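Local coordinates for D-alanine--D-alanine ligase (Coxiella burnetii, PDB 3TQT) that joins two D-alanine molecules into D-alanyl-D-alanine at the expense of ATP, supplying the dipeptide for the peptidoglycan of the cell wall, at the interface of chains A and B. Residues are numbered along the deposited sequence; one frame, centred on the assembly and turned at random. Chains: chain A/B, D-alanine--D-alanine ligase.

Contact 1: the interface of chains A and B. Residues chain A 77-80, 119; chain B 50, 76-78, 119.
A:Phe80 lies flat over the indole of B:Trp50 where two D-alanine--D-alanine ligase subunits of the ATP-grasp family meet, in what is probably the biological homodimer. The aromatic stack is close to parallel, with planes 8° apart, and the phenyl centroid of A:Phe80 stands 3.6 Å from that of the five-membered ring of B:Trp50. The pyrrole side of the indole therefore takes most of the overlap. CG of A:Phe80, beside its backbone N at chi1 -73°, comes 3.4 Å from B:Trp50 CD1. Two broad flat rings suit such a face-to-face joint, which buries much apolar surface. The other face of the phenyl ring is backed by CG1 of A:Ile78 from its own chain, and the CG2 methyl of B:Ile78 meets its rim in plane.

Aliphatic side chains make further contacts. A:Ile78 CD1 and B:Ile78 CD1 approach to 3.3 Å, a tight fit, while A:Leu119 and B:Leu119 from the helices 115-122 touch through CD1 methyls 3.8 Å apart.

Polar contacts join the strands 74-78. The hydroxyl OG1 of A:Thr77, anti to the backbone N (chi1 -176°), donates to the carbonyl O of B:Ile78 at a very short 2.4 Å, so the length itself deserves caution; its twin from B:Thr77 is modelled too close to be relied on. Threonine also offers a methyl, and CG2 of A:Thr77 meets CG2 of B:Thr77 tip to tip. Water 1 links A:Phe80 N, 2.7 Å away, with B:Ile76 O at 3.0 Å.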
# COMPACT_ATOMS: atom_id res chain seq x y z
N THR A 77 7.09 -7.58 -21.38
CA THR A 77 6.62 -8.00 -20.09
C THR A 77 7.78 -7.86 -19.13
O THR A 77 8.74 -7.16 -19.42
CB THR A 77 6.04 -9.41 -20.11
OG1 THR A 77 5.51 -9.71 -18.81
CG2 THR A 77 7.11 -10.44 -20.49
N ILE A 78 7.69 -8.48 -17.97
CA ILE A 78 8.73 -8.29 -16.97
C ILE A 78 9.46 -9.60 -16.73
O ILE A 78 8.95 -10.67 -17.02
CB ILE A 78 8.17 -7.71 -15.65
CG1 ILE A 78 7.14 -8.64 -15.04
CG2 ILE A 78 7.57 -6.33 -15.88
CD1 ILE A 78 6.50 -8.10 -13.80
N ALA A 79 10.67 -9.50 -16.22
CA ALA A 79 11.46 -10.67 -15.92
C ALA A 79 11.68 -10.74 -14.42
O ALA A 79 12.58 -10.09 -13.90
CB ALA A 79 12.77 -10.60 -16.66
N PHE A 80 10.85 -11.50 -13.72
CA PHE A 80 11.02 -11.64 -12.28
C PHE A 80 12.39 -12.20 -11.94
O PHE A 80 12.91 -13.06 -12.64
CB PHE A 80 9.94 -12.53 -11.68
CG PHE A 80 8.60 -11.87 -11.62
CD1 PHE A 80 8.39 -10.78 -10.80
CD2 PHE A 80 7.56 -12.33 -12.40
CE1 PHE A 80 7.16 -10.16 -10.75
CE2 PHE A 80 6.32 -11.72 -12.35
CZ PHE A 80 6.12 -10.63 -11.53
N LEU A 119 4.59 -3.76 -7.80
CA LEU A 119 5.25 -4.51 -8.86
C LEU A 119 6.74 -4.22 -8.82
O LEU A 119 7.58 -5.13 -8.94
CB LEU A 119 4.68 -4.16 -10.23
CG LEU A 119 5.43 -4.78 -11.40
CD1 LEU A 119 5.67 -6.26 -11.14
CD2 LEU A 119 4.66 -4.56 -12.71
N TRP B 50 9.74 -16.46 -10.39
CA TRP B 50 8.39 -17.03 -10.34
C TRP B 50 8.26 -18.31 -11.18
O TRP B 50 8.76 -18.37 -12.31
CB TRP B 50 7.36 -16.03 -10.86
CG TRP B 50 7.10 -14.88 -9.95
CD1 TRP B 50 8.00 -14.18 -9.20
CD2 TRP B 50 5.82 -14.29 -9.70
NE1 TRP B 50 7.35 -13.18 -8.50
CE2 TRP B 50 6.01 -13.24 -8.79
CE3 TRP B 50 4.53 -14.56 -10.16
CZ2 TRP B 50 4.95 -12.45 -8.33
CZ3 TRP B 50 3.48 -13.78 -9.71
CH2 TRP B 50 3.70 -12.74 -8.80
N ILE B 76 7.93 -18.53 -15.10
CA ILE B 76 6.90 -17.77 -15.79
C ILE B 76 7.14 -16.30 -15.61
O ILE B 76 7.91 -15.87 -14.75
CB ILE B 76 5.48 -18.09 -15.26
CG1 ILE B 76 5.50 -18.16 -13.73
CG2 ILE B 76 4.96 -19.38 -15.88
CD1 ILE B 76 4.25 -17.60 -13.08
N THR B 77 6.48 -15.52 -16.46
CA THR B 77 6.34 -14.11 -16.22
C THR B 77 4.86 -13.79 -16.33
O THR B 77 4.03 -14.69 -16.36
CB THR B 77 7.13 -13.26 -17.21
OG1 THR B 77 6.99 -11.88 -16.84
CG2 THR B 77 6.60 -13.44 -18.63
N ILE B 78 4.52 -12.52 -16.40
CA ILE B 78 3.13 -12.17 -16.49
C ILE B 78 2.80 -11.69 -17.88
O ILE B 78 3.67 -11.26 -18.63
CB ILE B 78 2.74 -11.13 -15.42
CG1 ILE B 78 3.62 -9.90 -15.54
CG2 ILE B 78 2.90 -11.73 -14.02
CD1 ILE B 78 3.40 -8.93 -14.41
N LEU B 119 0.47 -5.94 -7.70
CA LEU B 119 0.64 -6.61 -8.99
C LEU B 119 -0.68 -7.21 -9.44
O LEU B 119 -1.06 -7.13 -10.62
CB LEU B 119 1.72 -7.69 -8.93
CG LEU B 119 1.79 -8.54 -10.20
CD1 LEU B 119 2.17 -7.68 -11.41
CD2 LEU B 119 2.75 -9.70 -10.06
O HOH W 1 9.85 -13.65 -14.99

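Contact 2: the interface of chains A and B. Residues chain A 133, 137, 295; chain B 140, 143, 218.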
# COMPACT_ATOMS: atom_id res chain seq x y z
N GLN A 133 3.20 1.42 0.93
CA GLN A 133 2.40 1.84 2.06
C GLN A 133 2.06 3.32 2.03
O GLN A 133 0.94 3.72 2.31
CB GLN A 133 3.10 1.54 3.38
CG GLN A 133 2.41 2.20 4.58
CD GLN A 133 3.38 2.52 5.70
OE1 GLN A 133 3.90 3.63 5.79
NE2 GLN A 133 3.64 1.55 6.55
N VAL A 137 -1.56 5.07 1.68
CA VAL A 137 -2.03 6.01 2.69
C VAL A 137 -2.39 7.39 2.11
O VAL A 137 -3.40 7.99 2.48
CB VAL A 137 -1.02 6.16 3.85
CG1 VAL A 137 -1.38 7.35 4.73
CG2 VAL A 137 -0.97 4.88 4.67
N HIS A 295 5.18 8.59 6.19
CA HIS A 295 6.34 7.79 5.80
C HIS A 295 6.59 7.81 4.31
O HIS A 295 6.89 6.78 3.69
CB HIS A 295 6.18 6.36 6.32
CG HIS A 295 5.87 6.32 7.78
ND1 HIS A 295 4.75 5.71 8.29
CD2 HIS A 295 6.52 6.86 8.84
CE1 HIS A 295 4.73 5.85 9.60
NE2 HIS A 295 5.79 6.56 9.95
N GLU B 140 2.11 -2.83 8.73
CA GLU B 140 2.91 -1.97 9.58
C GLU B 140 2.12 -1.73 10.83
O GLU B 140 1.14 -0.98 10.84
CB GLU B 140 3.18 -0.66 8.87
CG GLU B 140 3.72 -0.88 7.47
CD GLU B 140 5.22 -0.72 7.40
OE1 GLU B 140 5.77 0.14 8.10
OE2 GLU B 140 5.86 -1.46 6.63
N LEU B 143 1.05 1.74 12.24
CA LEU B 143 0.04 2.33 11.37
C LEU B 143 -1.32 1.69 11.60
O LEU B 143 -2.34 2.37 11.65
CB LEU B 143 0.46 2.17 9.90
CG LEU B 143 -0.49 2.72 8.83
CD1 LEU B 143 -0.80 4.21 9.10
CD2 LEU B 143 0.12 2.54 7.44
N ARG B 218 11.79 1.37 10.85
CA ARG B 218 10.97 1.95 11.89
C ARG B 218 10.69 0.88 12.91
O ARG B 218 10.56 -0.29 12.56
CB ARG B 218 9.66 2.50 11.30
CG ARG B 218 9.01 3.60 12.12
CD ARG B 218 7.92 4.32 11.32
NE ARG B 218 6.74 3.47 11.12
CZ ARG B 218 6.41 2.88 9.97
NH1 ARG B 218 7.16 3.04 8.89
NH2 ARG B 218 5.31 2.14 9.92
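A bend at chi3 (71°) of B:Arg218 turns its guanidinium flat against the imidazole of A:His295. The contact belongs to the probable homodimer of this ATP-grasp ligase. The two planar groups stack with planes 9° apart although their side chains cross at about a right angle. NH1 of B:Arg218 sits over the centre of the imidazole of A:His295, 3.6 Å from its centroid, in a cation-pi arrangement, and B:Arg218 CZ comes 3.4 Å from A:His295 CE1. A guanidinium suits this place because its flat face can pack on a ring while its N-H groups still point outward to acceptors.

One of those groups is used within chain B. NH2 of B:Arg218 forms a salt bridge with the carboxylate OE1 of B:Glu140 at 2.7 Å, using the anti lone pair of that oxygen, which lies 31° out of the guanidinium plane. The carboxylate thus acts as a second-shell group that helps fix the rotation of the arginine, and it probably offsets the arginine charge beside the ring.

Beside it, the extended A:Gln133 carries its amide to B:Glu140. A:Gln133 NE2 is 3.0 Å from B:Glu140 OE1, a possible hydrogen bond, but the amide is modelled too close to the glutamate CG, leaving its placement doubtful. The branched tip of B:Leu143 supplies apolar packing: its CD2 methyl touches A:Gln133 CG at 3.7 Å and A:Val137 CG2 at 3.8 Å.

Contact 3: the interface of chains A and B. Residues chain A 113-114, 132-133, 136; chain B 113-115, 118, 132-133, 136.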
# COMPACT_ATOMS: atom_id res chain seq x y z
N ASP A 113 -1.47 4.56 -6.23
CA ASP A 113 -2.20 3.79 -5.21
C ASP A 113 -1.41 2.61 -4.68
O ASP A 113 -1.97 1.76 -3.98
CB ASP A 113 -3.56 3.31 -5.72
CG ASP A 113 -3.46 2.42 -6.96
OD1 ASP A 113 -2.34 2.00 -7.35
OD2 ASP A 113 -4.52 2.15 -7.54
N GLY A 114 -0.13 2.55 -5.02
CA GLY A 114 0.71 1.49 -4.54
C GLY A 114 0.80 0.29 -5.47
O GLY A 114 1.65 -0.55 -5.27
N VAL A 132 4.98 1.53 -1.29
CA VAL A 132 3.63 0.99 -1.41
C VAL A 132 2.73 1.51 -0.30
O VAL A 132 1.63 1.99 -0.55
CB VAL A 132 3.61 -0.55 -1.41
CG1 VAL A 132 2.18 -1.07 -1.26
CG2 VAL A 132 4.26 -1.07 -2.69
N GLN A 133 3.20 1.42 0.93
CA GLN A 133 2.40 1.84 2.06
C GLN A 133 2.06 3.32 2.03
O GLN A 133 0.94 3.72 2.31
CB GLN A 133 3.10 1.54 3.38
CG GLN A 133 2.41 2.20 4.58
CD GLN A 133 3.38 2.52 5.70
OE1 GLN A 133 3.90 3.63 5.79
NE2 GLN A 133 3.64 1.55 6.55
N ALA A 136 -0.39 4.21 -0.69
CA ALA A 136 -1.75 3.78 -0.35
C ALA A 136 -2.35 4.71 0.68
O ALA A 136 -3.50 5.13 0.57
CB ALA A 136 -1.76 2.35 0.15
N ASP B 113 2.08 -7.11 2.40
CA ASP B 113 2.47 -5.70 2.52
C ASP B 113 2.07 -4.88 1.31
O ASP B 113 2.55 -3.76 1.12
CB ASP B 113 3.96 -5.56 2.78
CG ASP B 113 4.82 -5.95 1.59
OD1 ASP B 113 4.30 -6.37 0.52
OD2 ASP B 113 6.05 -5.86 1.74
N GLY B 114 1.20 -5.46 0.50
CA GLY B 114 0.57 -4.72 -0.57
C GLY B 114 1.25 -4.88 -1.90
O GLY B 114 0.66 -4.55 -2.93
N ALA B 115 2.49 -5.34 -1.90
CA ALA B 115 3.24 -5.42 -3.15
C ALA B 115 2.62 -6.45 -4.08
O ALA B 115 2.31 -6.15 -5.23
CB ALA B 115 4.72 -5.70 -2.91
N GLY B 118 -0.68 -5.31 -5.17
CA GLY B 118 -0.48 -4.30 -6.20
C GLY B 118 -0.34 -4.89 -7.59
O GLY B 118 -0.95 -4.40 -8.56
N VAL B 132 -4.49 -3.57 -1.54
CA VAL B 132 -3.17 -2.99 -1.35
C VAL B 132 -3.15 -2.15 -0.07
O VAL B 132 -2.31 -2.32 0.81
CB VAL B 132 -2.80 -2.11 -2.55
CG1 VAL B 132 -1.56 -1.25 -2.24
CG2 VAL B 132 -2.56 -3.00 -3.75
N GLN B 133 -4.11 -1.24 0.01
CA GLN B 133 -4.19 -0.28 1.10
C GLN B 133 -4.33 -0.98 2.45
O GLN B 133 -3.61 -0.67 3.40
CB GLN B 133 -5.36 0.68 0.84
CG GLN B 133 -5.21 1.54 -0.45
CD GLN B 133 -5.25 0.75 -1.79
OE1 GLN B 133 -6.00 -0.23 -1.94
NE2 GLN B 133 -4.42 1.19 -2.77
N ALA B 136 -1.21 -2.88 3.38
CA ALA B 136 -0.18 -1.96 3.85
C ALA B 136 -0.47 -1.46 5.27
O ALA B 136 0.42 -1.40 6.13
CB ALA B 136 -0.03 -0.80 2.87
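A:Val132 pushes its CG1 methyl against B:Val132 CG1, 3.9 Å away, near the two-fold axis where the helices 132-139 of the two D-alanine--D-alanine ligase subunits pack together. The side chains cross at about a right angle. In each valine CG1 stands anti to the backbone N (chi1 169° in chain A), which turns this branch towards the partner. The same methyl of A:Val132 also rests 3.6 Å from the carbonyl O of B:Asp113 and packs on the backbone of B:Gly114. A beta-branched residue suits the start of a helix here, since its short, stiff side chain presents a methyl with little freedom to move, and glycine opposite it adds no side chain of its own.

One turn further along, A:Ala136 and B:Ala136 bring the helices close. A:Ala136 CB touches B:Gln133 CG at 3.6 Å, and B:Ala136 CB meets the backbone CA of A:Gln133 at 3.7 Å. A single methyl is small enough for such a direct approach of one helix to the other.

The symmetry is broken in detail at A:Gln133 and B:Gln133. In chain B CG lies beside the backbone N (chi1 -63°) and the chain bends at chi2, carrying the amide towards A:Asp113. B:Gln133 NE2 comes near the backbone O of A:Asp113, but its N-H points away and no hydrogen bond forms. Within chain B, the backbone N of B:Ala115, at the start of helix 115-122, donates to B:Asp113 OD1 at 3.2 Å, meeting this oxygen from above the carboxylate plane, 36° out of it.

The three contacts run in sequence along the subunit boundary. The C-alpha centres of contact 1 and contact 2 lie about 26 Å apart, with contact 3 between them, about 18 Å from contact 1 and 10 Å from contact 2. Contact 2 and contact 3 share A:Gln133 and the helix 132-139, whereas helix 115-122 contributes to contact 1 and contact 3. These two helices thus tie neighbouring contacts together. Contacts 1 and 3 pair equivalent residues about the two-fold axis, whereas contact 2 has a separate twin with chains exchanged, though side chains such as A:Gln133 and B:Gln133 differ in detail.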